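Local coordinates for protein shikimate kinase (Bacteroides thetaiotaomicron, PDB 3VAA) that probably catalyses the magnesium-dependent transfer of phosphate from ATP to the 3-hydroxyl group of shikimate, a step on the way to chorismate, at residues I54-Y59 with E82-M87; F29-M34 with I99-G104; A36-L41 with V122-H127; M87-A92 with M112-R117. One frame throughout, in Å; residues are numbered along the deposited sequence. Where two conformers were deposited one is given.

How the interactions relate
Interaction 2 lies at the centre of the chain, where two neighbouring parallel strands share backbone hydrogen bonds. Interaction 3 sets a loop and the start of helix 38-49 on strand 120-125 by van der Waals packing, without hydrogen bonds between the segments, and Lys38 links it to interaction 2 through the carbonyls of Gly32 and Thr101. Interactions 1 and 4 lie farther out and join helices to each other. Both use helix 68-91 and share Met87: one meets helix 56-64 through apolar groups and water-bridged carboxylates, the other helix 111-118 through stacked rings. Ile54 and Leu56 join interaction 1 to Ser100 of interaction 2, whereas Phe29 packs against Leu88 and Met115 of interaction 4.

Interaction 1 (I54-Y59 with E82-M87); sequences IDLDWY and ELERNM
Leu56 and Met87 form the apolar centre of this contact, their side chains crossing at about a right angle. The Leu56 methyl CD1 lies 3.9 Å from Met87 CB, while its other methyl, CD2, approaches the aliphatic CG of Glu84 at 4.2 Å. One turn further along helix 56-64, Tyr59 adds a Met-aromatic contact: its CE2 is 3.8 Å from Met87 SD, which approaches the ring obliquely. The bend of the methionine at chi2 (-51°) brings the sulfur to this ring. Tyr59 OH hydrogen-bonds Glu90 OE1, one turn beyond Met87 on helix 68-91.

These contacts hold the first turn of helix 56-64, which starts directly at the end of edge strand 53-55 of the parallel sheet, against helix 68-91. Asp55 is the N-cap of that first turn, its OD1 accepting from Asp57 N at 3.0 Å, met from above the carboxylate plane.

The polar side is built from two acids. Asp57 OD1 and Glu84 OE2 stand 4.3 Å apart, and two waters bridge the carboxylates, each donating to both oxygens; one lies 2.9 Å from Asp57 OD1 and 2.7 Å from Glu84 OE2. Glu84 OE1 forms a salt bridge with Arg81, which, like Asp57, is predicted to bind the substrate, so the water-bridged pair probably borders the shikimate pocket.

Interaction 2 (F29-M34 with I99-G104); sequences FLTGYM and ISTGGG
Phe29 and Ile99 lie side by side and point the same way at the closely packed start of this strand pair, with Phe29 CE1 3.8 Å from Ile99 CD1. The strands are joined by a hydrogen bond from Leu30 N to Ile99 O (2.8 Å, 163° at the hydrogen), and the same carbonyl receives a CA-H...O contact from Phe29. Leu30 and Ser100 pair next, with their side chains on the other face of the sheet.

Leu30 O is gripped twice by Thr101, from its N at 3.1 Å and from its OG1 at 2.8 Å. The hydroxyl can do this because it sits between the backbone N and the carbonyl carbon (chi1 61°), and it approaches tilted 24° from the carbonyl plane. Thr101 OG1 also lies against the methyl CG2 of Thr31.

Strands 27-31 and 97-100 are adjacent in the parallel sheet of the shikimate kinase fold, 27-31 being the middle strand, and the chain beyond it enters the P-loop.

Past Thr101 the direct backbone pairing gives way to water. One water accepts from Gly32 N and donates to Thr101 OG1 and, at 2.8 Å, to Gly102 O. Gly32 has a backbone conformation closed to residues with a side chain, and its carbonyl O meets Gly103 CA at 3.4 Å. This looser end probably lies by the active site: Gly103 is predicted to bind substrate, and Lys38 NZ bonds the carbonyls of Gly32 and Thr101.

Interaction 3 (A36-L41 with V122-H127); sequences AGKTTL and VFLNVH
Ala36 CB projects toward the strand and settles between Leu124 and Val126, 4.0 Å from Leu124 CB and 3.9 Å from Val126 CG2. The same valine methyl, CG2, in turn comes to 3.5 Å from Ala36 O, so that bump and hollow are exchanged between the two residues. Val126 also touches Ala177 and Asp178.

The bend where the loop at Ala36 and Gly37 turns into helix 38-49 belongs to the P-loop, or Walker A motif, whose residues Ala36 to Thr40 are predicted to bind ATP; the end of strand 120-125 and Val126 pack against this loop. A diethylene glycol molecule, probably from the crystallisation liquor, accepts hydrogen bonds from the backbone N atoms of Gly37, Lys38 and Thr40.

Gly37, the N-cap residue, has a positive phi at which a CB would crowd the carbonyl of Ala36. Its own carbonyl accepts from Leu41 N, closing the first helical turn.

A second fit is made by the end of the Leu124 side chain, which was modelled in two conformers, so its methyl contacts are tentative. In the conformer described, CD2 enters the hollow of the bend and comes closest to backbone atoms, 3.6 Å from both Gly37 C and Lys38 N. Side-chain carbons flank this Leu124 methyl: Leu41 CD2 at 4.0 Å, from one turn up the helix, and Lys38 CG at 4.1 Å.

Interaction 4 (M87-A92 with M112-R117); sequences MLHEVA and MEFMNR
His89 and Phe114 lay their rings face to face, the planes only 7° apart and the centroids separated by 3.6 Å. The overlap is nearly complete: His89 CE1 stands over the centre of the phenylalanine ring, while Phe114 CZ stands over the centre of the imidazole. Phe114 reaches across from its helix with CG anti to the backbone N (chi1 175°). His89 instead turns its CG beside its own backbone N, and this swings the imidazole over to the facing helix.

The phenylalanine ring is also wedged against segment 87-92. Ala92 CB approaches Phe114 CE2 obliquely at 3.5 Å, Leu88 O lies at the ring edge near its plane, and Leu88 CG is 4.2 Å from Phe114 CD2. Arg117 NH2 lies in the ring plane at the edge, while Arg117 NH1 forms a salt bridge with Glu113 OE2 one turn back on the same helix.

Deeper in, Leu88 and Met115 cross at about a right angle, Leu88 CD1 meeting Met115 CG at 4.0 Å. The methionine sulfur, SD, lies 4.1 Å from Leu88 CD1. Both side chains rest on Phe29 of strand 27-31, as does Ala92, so the packing passes from the partly exposed ring stack down to the sheet.

The axes of 87-91 and 112-117 run parallel (2°) and come within 11.1 Å of each other. Helices 68-91 and 111-118 respectively precede and follow strand 97-100, and such parallel neighbours packed on one face of a parallel sheet are characteristic of the alpha/beta/alpha fold of P-loop kinases.

Interaction 1 (I54-Y59 with E82-M87)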
# COMPACT_ATOMS: atom_id res chain seq x y z
N ILE A 54 6.39 -6.10 6.63
CA ILE A 54 7.43 -5.53 5.78
C ILE A 54 6.83 -4.47 4.84
O ILE A 54 5.90 -4.75 4.09
CB ILE A 54 8.10 -6.64 4.91
CG1 ILE A 54 8.76 -7.69 5.82
CG2 ILE A 54 9.15 -6.03 3.95
CD1 ILE A 54 9.43 -8.80 5.06
N ASP A 55 7.37 -3.26 4.89
CA ASP A 55 6.99 -2.17 3.97
C ASP A 55 8.01 -2.25 2.82
O ASP A 55 9.21 -2.14 3.04
CB ASP A 55 7.07 -0.83 4.70
CG ASP A 55 6.81 0.37 3.81
OD1 ASP A 55 6.80 0.26 2.58
OD2 ASP A 55 6.61 1.46 4.37
N LEU A 56 7.54 -2.47 1.61
CA LEU A 56 8.46 -2.61 0.47
C LEU A 56 9.40 -1.42 0.30
O LEU A 56 10.57 -1.60 -0.02
CB LEU A 56 7.69 -2.87 -0.82
CG LEU A 56 8.52 -3.18 -2.09
CD1 LEU A 56 9.51 -4.29 -1.83
CD2 LEU A 56 7.57 -3.53 -3.25
N ASP A 57 8.91 -0.20 0.50
CA ASP A 57 9.78 0.98 0.40
C ASP A 57 10.92 0.92 1.40
O ASP A 57 12.06 1.31 1.08
CB ASP A 57 9.00 2.26 0.58
CG ASP A 57 8.16 2.62 -0.63
OD1 ASP A 57 8.29 1.97 -1.69
OD2 ASP A 57 7.39 3.60 -0.52
N TRP A 58 10.62 0.45 2.62
CA TRP A 58 11.67 0.29 3.64
C TRP A 58 12.67 -0.75 3.17
O TRP A 58 13.89 -0.57 3.29
CB TRP A 58 11.06 -0.10 5.00
CG TRP A 58 12.07 -0.53 6.04
CD1 TRP A 58 12.74 0.28 6.91
CD2 TRP A 58 12.50 -1.87 6.32
NE1 TRP A 58 13.57 -0.48 7.71
CE2 TRP A 58 13.45 -1.80 7.36
CE3 TRP A 58 12.19 -3.13 5.78
CZ2 TRP A 58 14.08 -2.93 7.89
CZ3 TRP A 58 12.82 -4.26 6.29
CH2 TRP A 58 13.76 -4.15 7.35
N TYR A 59 12.15 -1.86 2.62
CA TYR A 59 13.02 -2.94 2.15
C TYR A 59 13.98 -2.45 1.05
O TYR A 59 15.18 -2.75 1.05
CB TYR A 59 12.15 -4.11 1.68
CG TYR A 59 12.94 -5.31 1.27
CD1 TYR A 59 13.34 -6.25 2.21
CD2 TYR A 59 13.30 -5.52 -0.06
CE1 TYR A 59 14.08 -7.36 1.84
CE2 TYR A 59 14.02 -6.63 -0.44
CZ TYR A 59 14.42 -7.54 0.52
OH TYR A 59 15.16 -8.66 0.17
N GLU A 82 11.81 -0.46 -12.10
CA GLU A 82 12.51 -1.76 -12.32
C GLU A 82 13.05 -2.29 -10.98
O GLU A 82 12.87 -3.46 -10.65
CB GLU A 82 13.65 -1.57 -13.31
CG GLU A 82 14.44 -2.83 -13.65
CD GLU A 82 15.56 -2.49 -14.62
OE1 GLU A 82 15.29 -2.43 -15.82
OE2 GLU A 82 16.69 -2.32 -14.17
N LEU A 83 13.68 -1.44 -10.19
CA LEU A 83 14.22 -1.91 -8.92
C LEU A 83 13.11 -2.30 -7.95
O LEU A 83 13.24 -3.29 -7.21
CB LEU A 83 15.19 -0.90 -8.32
CG LEU A 83 14.84 0.36 -7.62
CD1 LEU A 83 14.37 0.10 -6.18
CD2 LEU A 83 16.16 1.15 -7.62
N GLU A 84 12.01 -1.56 -7.96
CA GLU A 84 10.87 -1.89 -7.12
C GLU A 84 10.30 -3.27 -7.48
O GLU A 84 10.00 -4.09 -6.61
CB GLU A 84 9.79 -0.82 -7.26
CG GLU A 84 8.51 -1.08 -6.48
CD GLU A 84 7.50 0.02 -6.67
OE1 GLU A 84 7.16 0.33 -7.86
OE2 GLU A 84 7.06 0.60 -5.63
N ARG A 85 10.15 -3.53 -8.78
CA ARG A 85 9.72 -4.83 -9.25
C ARG A 85 10.66 -5.93 -8.76
O ARG A 85 10.23 -6.96 -8.28
CB ARG A 85 9.68 -4.80 -10.79
CG ARG A 85 9.29 -6.09 -11.48
CD ARG A 85 10.49 -7.01 -11.70
NE ARG A 85 10.13 -8.20 -12.49
CZ ARG A 85 10.80 -9.35 -12.47
NH1 ARG A 85 11.88 -9.51 -11.71
NH2 ARG A 85 10.37 -10.36 -13.20
N ASN A 86 11.95 -5.71 -8.90
CA ASN A 86 12.92 -6.70 -8.46
C ASN A 86 12.85 -6.95 -6.95
O ASN A 86 12.94 -8.09 -6.50
CB ASN A 86 14.33 -6.29 -8.89
CG ASN A 86 14.52 -6.35 -10.38
OD1 ASN A 86 13.86 -7.15 -11.07
ND2 ASN A 86 15.48 -5.57 -10.89
N MET A 87 12.64 -5.90 -6.16
CA MET A 87 12.54 -6.08 -4.73
C MET A 87 11.21 -6.75 -4.34
O MET A 87 11.16 -7.55 -3.39
CB MET A 87 12.74 -4.74 -4.00
CG MET A 87 14.17 -4.18 -4.10
SD MET A 87 15.47 -5.34 -3.67
CE MET A 87 15.90 -6.08 -5.28
O HOH W 1 6.88 -0.15 -3.02
O HOH W 2 7.41 3.13 -4.14

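Interaction 2 (F29-M34 with I99-G104)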
# COMPACT_ATOMS: atom_id res chain seq x y z
N PHE A 29 -0.28 -9.40 0.62
CA PHE A 29 0.20 -8.15 -0.00
C PHE A 29 -0.90 -7.10 0.17
O PHE A 29 -2.04 -7.37 -0.16
CB PHE A 29 0.44 -8.32 -1.50
CG PHE A 29 1.56 -9.24 -1.84
CD1 PHE A 29 2.86 -8.81 -1.80
CD2 PHE A 29 1.29 -10.54 -2.28
CE1 PHE A 29 3.88 -9.65 -2.15
CE2 PHE A 29 2.31 -11.39 -2.64
CZ PHE A 29 3.60 -10.96 -2.55
N LEU A 30 -0.54 -5.92 0.65
CA LEU A 30 -1.50 -4.83 0.78
C LEU A 30 -1.16 -3.78 -0.27
O LEU A 30 0.01 -3.40 -0.46
CB LEU A 30 -1.47 -4.21 2.19
CG LEU A 30 -1.67 -5.20 3.34
CD1 LEU A 30 -1.53 -4.49 4.70
CD2 LEU A 30 -2.99 -5.93 3.27
N THR A 31 -2.21 -3.33 -0.96
CA THR A 31 -2.09 -2.37 -2.02
C THR A 31 -3.11 -1.25 -1.81
O THR A 31 -4.13 -1.42 -1.12
CB THR A 31 -2.34 -3.01 -3.41
OG1 THR A 31 -3.70 -3.44 -3.51
CG2 THR A 31 -1.38 -4.22 -3.67
N GLY A 32 -2.85 -0.11 -2.43
CA GLY A 32 -3.76 1.02 -2.32
C GLY A 32 -3.00 2.33 -2.34
O GLY A 32 -1.77 2.35 -2.38
N TYR A 33 -3.74 3.43 -2.30
CA TYR A 33 -3.14 4.75 -2.42
C TYR A 33 -2.55 5.23 -1.11
O TYR A 33 -2.85 4.67 -0.06
CB TYR A 33 -4.23 5.73 -2.90
CG TYR A 33 -3.75 7.05 -3.45
CD1 TYR A 33 -2.89 7.11 -4.55
CD2 TYR A 33 -4.19 8.25 -2.90
CE1 TYR A 33 -2.46 8.32 -5.05
CE2 TYR A 33 -3.78 9.47 -3.41
CZ TYR A 33 -2.91 9.50 -4.49
OH TYR A 33 -2.51 10.72 -4.97
N MET A 34 -1.70 6.25 -1.18
CA MET A 34 -1.22 6.89 0.03
C MET A 34 -2.42 7.36 0.84
O MET A 34 -3.41 7.89 0.29
CB MET A 34 -0.31 8.10 -0.27
CG MET A 34 -0.94 9.18 -1.11
SD MET A 34 0.13 10.62 -1.23
CE MET A 34 -0.75 11.65 -2.39
N ILE A 99 3.01 -7.86 3.74
CA ILE A 99 3.81 -6.97 2.93
C ILE A 99 3.01 -5.80 2.38
O ILE A 99 2.02 -5.98 1.71
CB ILE A 99 4.41 -7.72 1.71
CG1 ILE A 99 5.29 -8.88 2.20
CG2 ILE A 99 5.19 -6.73 0.83
CD1 ILE A 99 5.70 -9.89 1.14
N SER A 100 3.44 -4.59 2.70
CA SER A 100 2.82 -3.39 2.17
C SER A 100 3.63 -2.91 0.95
O SER A 100 4.86 -2.97 0.94
CB SER A 100 2.78 -2.30 3.22
OG SER A 100 2.27 -1.13 2.64
N THR A 101 2.92 -2.46 -0.07
CA THR A 101 3.55 -2.00 -1.30
C THR A 101 3.29 -0.50 -1.50
O THR A 101 2.34 0.05 -0.97
CB THR A 101 3.03 -2.81 -2.53
OG1 THR A 101 1.62 -2.62 -2.67
CG2 THR A 101 3.32 -4.28 -2.35
N GLY A 102 4.17 0.16 -2.24
CA GLY A 102 4.00 1.58 -2.54
C GLY A 102 2.78 1.76 -3.42
O GLY A 102 2.36 0.84 -4.14
N GLY A 103 2.23 2.96 -3.42
CA GLY A 103 1.02 3.25 -4.17
C GLY A 103 1.09 3.01 -5.65
O GLY A 103 0.06 2.75 -6.28
N GLY A 104 2.28 3.13 -6.22
CA GLY A 104 2.46 2.95 -7.65
C GLY A 104 2.83 1.56 -8.10
O GLY A 104 2.68 1.24 -9.28
O HOH W 3 -0.09 -0.39 -3.56

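Interaction 3 (A36-L41 with V122-H127)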
# COMPACT_ATOMS: atom_id res chain seq x y z
N ALA A 36 -4.40 5.37 2.50
CA ALA A 36 -5.39 4.27 2.63
C ALA A 36 -5.30 3.49 3.93
O ALA A 36 -6.27 2.91 4.36
CB ALA A 36 -5.29 3.31 1.44
N GLY A 37 -4.13 3.50 4.56
CA GLY A 37 -3.92 2.77 5.81
C GLY A 37 -3.10 1.50 5.71
O GLY A 37 -3.18 0.64 6.58
N LYS A 38 -2.29 1.37 4.65
CA LYS A 38 -1.46 0.17 4.47
C LYS A 38 -0.54 -0.10 5.65
O LYS A 38 -0.41 -1.24 6.08
CB LYS A 38 -0.67 0.26 3.15
CG LYS A 38 -1.57 0.30 1.91
CD LYS A 38 -0.76 0.51 0.61
CE LYS A 38 -0.10 1.87 0.54
NZ LYS A 38 0.46 2.08 -0.79
N THR A 39 0.08 0.94 6.20
CA THR A 39 0.96 0.77 7.36
C THR A 39 0.15 0.51 8.63
O THR A 39 0.45 -0.42 9.40
CB THR A 39 1.88 2.00 7.52
OG1 THR A 39 2.70 2.10 6.35
CG2 THR A 39 2.78 1.87 8.77
N THR A 40 -0.86 1.33 8.85
CA THR A 40 -1.70 1.20 10.04
C THR A 40 -2.36 -0.18 10.13
O THR A 40 -2.26 -0.88 11.14
CB THR A 40 -2.76 2.32 10.06
OG1 THR A 40 -2.10 3.58 10.17
CG2 THR A 40 -3.76 2.17 11.25
N LEU A 41 -3.09 -0.56 9.09
CA LEU A 41 -3.78 -1.83 9.08
C LEU A 41 -2.79 -2.98 8.97
O LEU A 41 -2.94 -4.00 9.65
CB LEU A 41 -4.78 -1.88 7.92
CG LEU A 41 -5.55 -3.20 7.83
CD1 LEU A 41 -6.29 -3.51 9.12
CD2 LEU A 41 -6.55 -3.14 6.67
N VAL A 122 -4.66 -7.77 -1.25
CA VAL A 122 -5.78 -6.96 -0.82
C VAL A 122 -5.64 -5.52 -1.28
O VAL A 122 -4.57 -4.91 -1.14
CB VAL A 122 -5.84 -6.95 0.74
CG1 VAL A 122 -7.09 -6.25 1.24
CG2 VAL A 122 -5.77 -8.35 1.32
N PHE A 123 -6.72 -4.98 -1.86
CA PHE A 123 -6.77 -3.56 -2.15
C PHE A 123 -7.53 -2.87 -1.03
O PHE A 123 -8.70 -3.20 -0.77
CB PHE A 123 -7.42 -3.31 -3.49
CG PHE A 123 -7.85 -1.89 -3.72
CD1 PHE A 123 -7.03 -0.83 -3.39
CD2 PHE A 123 -9.05 -1.63 -4.38
CE1 PHE A 123 -7.44 0.48 -3.63
CE2 PHE A 123 -9.45 -0.33 -4.63
CZ PHE A 123 -8.64 0.72 -4.25
N LEU A 124 -6.86 -1.94 -0.34
CA LEU A 124 -7.49 -1.12 0.70
C LEU A 124 -8.22 0.00 -0.00
O LEU A 124 -7.63 1.01 -0.39
CB LEU A 124 -6.48 -0.54 1.70
CG LEU A 124 -5.95 -1.50 2.76
CD1 LEU A 124 -5.16 -2.64 2.14
CD2 LEU A 124 -5.10 -0.73 3.80
N ASN A 125 -9.51 -0.22 -0.21
CA ASN A 125 -10.38 0.71 -0.86
C ASN A 125 -10.87 1.74 0.14
O ASN A 125 -11.52 1.39 1.13
CB ASN A 125 -11.58 -0.07 -1.45
CG ASN A 125 -12.61 0.83 -2.12
OD1 ASN A 125 -12.27 1.83 -2.74
ND2 ASN A 125 -13.87 0.46 -1.99
N VAL A 126 -10.52 2.99 -0.11
CA VAL A 126 -10.87 4.11 0.77
C VAL A 126 -11.52 5.22 -0.04
O VAL A 126 -11.01 5.66 -1.06
CB VAL A 126 -9.64 4.59 1.53
CG1 VAL A 126 -9.99 5.82 2.44
CG2 VAL A 126 -9.06 3.44 2.38
N HIS A 127 -12.67 5.66 0.43
CA HIS A 127 -13.44 6.70 -0.22
C HIS A 127 -12.61 7.98 -0.27
O HIS A 127 -11.91 8.30 0.68
CB HIS A 127 -14.73 6.95 0.54
CG HIS A 127 -15.75 7.73 -0.22
ND1 HIS A 127 -15.75 9.11 -0.27
CD2 HIS A 127 -16.82 7.33 -0.96
CE1 HIS A 127 -16.77 9.53 -1.00
NE2 HIS A 127 -17.43 8.47 -1.43

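Interaction 4 (M87-A92 with M112-R117)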
# COMPACT_ATOMS: atom_id res chain seq x y z
N MET A 87 12.64 -5.90 -6.16
CA MET A 87 12.54 -6.08 -4.73
C MET A 87 11.21 -6.75 -4.34
O MET A 87 11.16 -7.55 -3.39
CB MET A 87 12.74 -4.74 -4.00
CG MET A 87 14.17 -4.18 -4.10
SD MET A 87 15.47 -5.34 -3.67
CE MET A 87 15.90 -6.08 -5.28
N LEU A 88 10.14 -6.46 -5.07
CA LEU A 88 8.86 -7.15 -4.89
C LEU A 88 9.09 -8.66 -5.07
O LEU A 88 8.59 -9.47 -4.28
CB LEU A 88 7.82 -6.66 -5.89
CG LEU A 88 6.46 -7.37 -5.89
CD1 LEU A 88 5.80 -7.27 -4.51
CD2 LEU A 88 5.54 -6.79 -6.99
N HIS A 89 9.86 -9.05 -6.10
CA HIS A 89 10.15 -10.46 -6.31
C HIS A 89 10.95 -11.08 -5.18
O HIS A 89 10.78 -12.26 -4.87
CB HIS A 89 10.76 -10.69 -7.70
CG HIS A 89 9.76 -10.58 -8.80
ND1 HIS A 89 9.48 -11.63 -9.65
CD2 HIS A 89 8.88 -9.60 -9.11
CE1 HIS A 89 8.53 -11.27 -10.49
NE2 HIS A 89 8.14 -10.04 -10.19
N GLU A 90 11.83 -10.31 -4.56
CA GLU A 90 12.58 -10.81 -3.42
C GLU A 90 11.68 -11.03 -2.20
O GLU A 90 11.75 -12.09 -1.57
CB GLU A 90 13.72 -9.86 -3.04
CG GLU A 90 14.85 -9.84 -4.02
CD GLU A 90 16.11 -9.22 -3.44
OE1 GLU A 90 16.09 -8.80 -2.26
OE2 GLU A 90 17.14 -9.14 -4.14
N VAL A 91 10.85 -10.04 -1.86
CA VAL A 91 10.02 -10.16 -0.65
C VAL A 91 8.94 -11.21 -0.85
O VAL A 91 8.45 -11.80 0.11
CB VAL A 91 9.42 -8.80 -0.17
CG1 VAL A 91 10.56 -7.80 0.13
CG2 VAL A 91 8.46 -8.21 -1.18
N ALA A 92 8.56 -11.45 -2.10
CA ALA A 92 7.53 -12.44 -2.40
C ALA A 92 7.98 -13.88 -2.07
O ALA A 92 7.16 -14.80 -2.05
CB ALA A 92 7.11 -12.33 -3.85
N MET A 112 0.89 -6.73 -10.22
CA MET A 112 -0.38 -7.11 -9.59
C MET A 112 -0.67 -8.58 -9.84
O MET A 112 -1.03 -9.31 -8.92
CB MET A 112 -1.55 -6.25 -10.07
CG MET A 112 -2.90 -6.55 -9.34
SD MET A 112 -2.82 -6.37 -7.53
CE MET A 112 -1.92 -4.96 -7.63
N GLU A 113 -0.46 -9.03 -11.08
CA GLU A 113 -0.70 -10.41 -11.43
C GLU A 113 0.25 -11.31 -10.62
O GLU A 113 -0.14 -12.39 -10.14
CB GLU A 113 -0.50 -10.58 -12.94
CG GLU A 113 -0.59 -11.97 -13.48
CD GLU A 113 -0.20 -12.01 -14.96
OE1 GLU A 113 -1.06 -11.71 -15.81
OE2 GLU A 113 0.97 -12.33 -15.25
N PHE A 114 1.48 -10.84 -10.43
CA PHE A 114 2.48 -11.58 -9.68
C PHE A 114 2.12 -11.71 -8.21
O PHE A 114 2.17 -12.81 -7.62
CB PHE A 114 3.86 -10.96 -9.90
CG PHE A 114 4.94 -11.58 -9.06
CD1 PHE A 114 5.48 -12.80 -9.40
CD2 PHE A 114 5.41 -10.92 -7.95
CE1 PHE A 114 6.48 -13.38 -8.61
CE2 PHE A 114 6.41 -11.46 -7.15
CZ PHE A 114 6.96 -12.70 -7.50
N MET A 115 1.69 -10.60 -7.61
CA MET A 115 1.24 -10.63 -6.24
C MET A 115 0.02 -11.57 -6.11
O MET A 115 -0.04 -12.37 -5.18
CB MET A 115 0.89 -9.22 -5.76
CG MET A 115 2.11 -8.39 -5.45
SD MET A 115 1.76 -6.80 -4.71
CE MET A 115 1.28 -5.81 -6.11
N ASN A 116 -0.93 -11.49 -7.05
CA ASN A 116 -2.09 -12.38 -7.01
C ASN A 116 -1.69 -13.87 -6.99
O ASN A 116 -2.28 -14.66 -6.26
CB ASN A 116 -3.08 -12.08 -8.15
CG ASN A 116 -4.03 -10.93 -7.83
OD1 ASN A 116 -4.41 -10.72 -6.68
ND2 ASN A 116 -4.49 -10.24 -8.87
N ARG A 117 -0.70 -14.24 -7.79
CA ARG A 117 -0.23 -15.63 -7.88
C ARG A 117 0.57 -16.10 -6.68
O ARG A 117 0.56 -17.30 -6.37
CB ARG A 117 0.68 -15.85 -9.09
CG ARG A 117 0.04 -15.64 -10.44
CD ARG A 117 0.90 -16.28 -11.55
NE ARG A 117 2.29 -15.83 -11.55
CZ ARG A 117 2.76 -14.79 -12.24
NH1 ARG A 117 1.95 -14.05 -13.00
NH2 ARG A 117 4.05 -14.47 -12.17